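Local coordinates for serine acetyltransferase 1, putative (Entamoeba histolytica, PDB 7BW9) that catalyses the acetylation of serine to O-acetylserine in cysteine biosynthesis, through a left-handed beta-helical domain of hexapeptide repeats, and binds cysteine, at the interface of chains A and B. Residues are numbered along the deposited sequence; one frame, centred on the assembly and turned at random. Chains: chain A/B, Serine acetyltransferase 1, putative.

The interface of chains A and B. Residues chain A 273-275; chain B 264-267.
A:Ser273 and B:Phe267 pair at one end of a small antiparallel sheet in which strand 273-276 of chain A lies along strand 264-267 of chain B. The backbone N of A:Ser273 donates to the carbonyl O of B:Phe267 at 2.8 Å. That bond is bent to 129° at the hydrogen, whereas the return bond, from the N of B:Phe267 to the O of A:Ser273, is straighter. Two residues on, A:Ile275 and B:Ile265 repeat the exchange: the N of A:Ile275 reaches the O of B:Ile265 at 3.0 Å in the carbonyl plane. The N of B:Ile265 meets the O of A:Ile275 at 2.8 Å. A strand late in chain A thus reaches over to extend the sheet of its neighbour, which probably helps hold the assembly together, although the structure alone does not show whether the pairing persists in solution.

Alternation along the strands sorts the side chains onto two faces. On one, beta-branched A:Ile275 suits the extended backbone; its CG1, set between its own N and carbonyl carbon (chi1 55°), packs against CB of B:Ile265. The same CG1 lies 3.8 Å from the ring edge atom CE1 of B:Phe267, whose side chain runs at about a right angle to this isoleucine. Small A:Ser273 lies over one face of the ring, with OG 3.3 Å from CE2 of B:Phe267 and making at most a weak bond to that residue's carbonyl.

The opposite face carries A:Gln274, B:Val266 and B:Gln264. Methyl CG2 of B:Val266 packs loosely against CG of A:Gln274. B:Gln264, bent at chi2, brings its amide across the extended side chain of A:Gln274. Because both NE2 atoms are amide nitrogens, which can only donate, the 2.8 Å between NE2 of A:Gln274 and NE2 of B:Gln264 is doubtful as built. Likewise OE1 of B:Gln264 faces the carbonyl O of A:Ile275 at 3.2 Å, two acceptors. The B:Gln264 amide is probably flipped: exchanging its O and N would set oxygen against NE2 of A:Gln274 and NH2 against the A:Ile275 carbonyl. The amide planes of A:Gln274 and B:Gln264 stand 65° apart.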
loop_
_atom_site.group_PDB
_atom_site.type_symbol
_atom_site.label_atom_id
_atom_site.label_comp_id
_atom_site.label_asym_id
_atom_site.label_seq_id
_atom_site.Cartn_x
_atom_site.Cartn_y
_atom_site.Cartn_z
ATOM N N SER A 273 -8.351 29.001 -4.585
ATOM C CA SER A 273 -8.142 30.185 -5.396
ATOM C C SER A 273 -7.201 29.878 -6.562
ATOM O O SER A 273 -6.544 28.830 -6.628
ATOM C CB SER A 273 -7.633 31.340 -4.531
ATOM O OG SER A 273 -6.736 30.885 -3.538
ATOM N N GLN A 274 -7.136 30.829 -7.485
ATOM C CA GLN A 274 -6.765 30.557 -8.868
ATOM C C GLN A 274 -6.144 31.818 -9.452
ATOM O O GLN A 274 -6.809 32.857 -9.507
ATOM C CB GLN A 274 -8.023 30.145 -9.639
ATOM C CG GLN A 274 -7.838 29.418 -10.942
ATOM C CD GLN A 274 -9.117 28.712 -11.371
ATOM O OE1 GLN A 274 -9.903 28.263 -10.532
ATOM N NE2 GLN A 274 -9.337 28.615 -12.680
ATOM N N ILE A 275 -4.881 31.747 -9.869
ATOM C CA ILE A 275 -4.189 32.885 -10.471
ATOM C C ILE A 275 -3.582 32.457 -11.799
ATOM O O ILE A 275 -3.129 31.314 -11.950
ATOM C CB ILE A 275 -3.091 33.455 -9.548
ATOM C CG1 ILE A 275 -2.111 32.359 -9.135
ATOM C CG2 ILE A 275 -3.697 34.087 -8.309
ATOM C CD1 ILE A 275 -0.926 32.873 -8.344
ATOM N N GLN B 264 -2.953 28.186 -15.450
ATOM C CA GLN B 264 -3.420 28.608 -14.141
ATOM C C GLN B 264 -2.642 27.911 -13.032
ATOM O O GLN B 264 -2.038 26.847 -13.221
ATOM C CB GLN B 264 -4.912 28.327 -13.984
ATOM C CG GLN B 264 -5.754 29.150 -14.927
ATOM C CD GLN B 264 -6.283 30.386 -14.272
ATOM O OE1 GLN B 264 -5.543 31.327 -14.021
ATOM N NE2 GLN B 264 -7.575 30.401 -14.001
ATOM N N ILE B 265 -2.681 28.539 -11.864
ATOM C CA ILE B 265 -2.123 28.011 -10.627
ATOM C C ILE B 265 -3.254 27.979 -9.611
ATOM O O ILE B 265 -3.895 29.009 -9.366
ATOM C CB ILE B 265 -0.951 28.870 -10.129
ATOM C CG1 ILE B 265 0.167 28.880 -11.166
ATOM C CG2 ILE B 265 -0.444 28.366 -8.796
ATOM C CD1 ILE B 265 1.301 29.805 -10.809
ATOM N N VAL B 266 -3.503 26.806 -9.024
ATOM C CA VAL B 266 -4.643 26.580 -8.137
ATOM C C VAL B 266 -4.124 26.155 -6.769
ATOM O O VAL B 266 -3.267 25.271 -6.671
ATOM C CB VAL B 266 -5.602 25.514 -8.706
ATOM C CG1 VAL B 266 -6.827 25.343 -7.804
ATOM C CG2 VAL B 266 -6.022 25.871 -10.126
ATOM N N PHE B 267 -4.651 26.773 -5.712
ATOM C CA PHE B 267 -4.136 26.520 -4.374
ATOM C C PHE B 267 -5.226 26.836 -3.368
ATOM O O PHE B 267 -6.127 27.639 -3.631
ATOM C CB PHE B 267 -2.870 27.340 -4.074
ATOM C CG PHE B 267 -3.035 28.820 -4.308
ATOM C CD1 PHE B 267 -2.938 29.350 -5.588
ATOM C CD2 PHE B 267 -3.301 29.680 -3.251
ATOM C CE1 PHE B 267 -3.100 30.713 -5.814
ATOM C CE2 PHE B 267 -3.462 31.059 -3.465
ATOM C CZ PHE B 267 -3.360 31.569 -4.745
#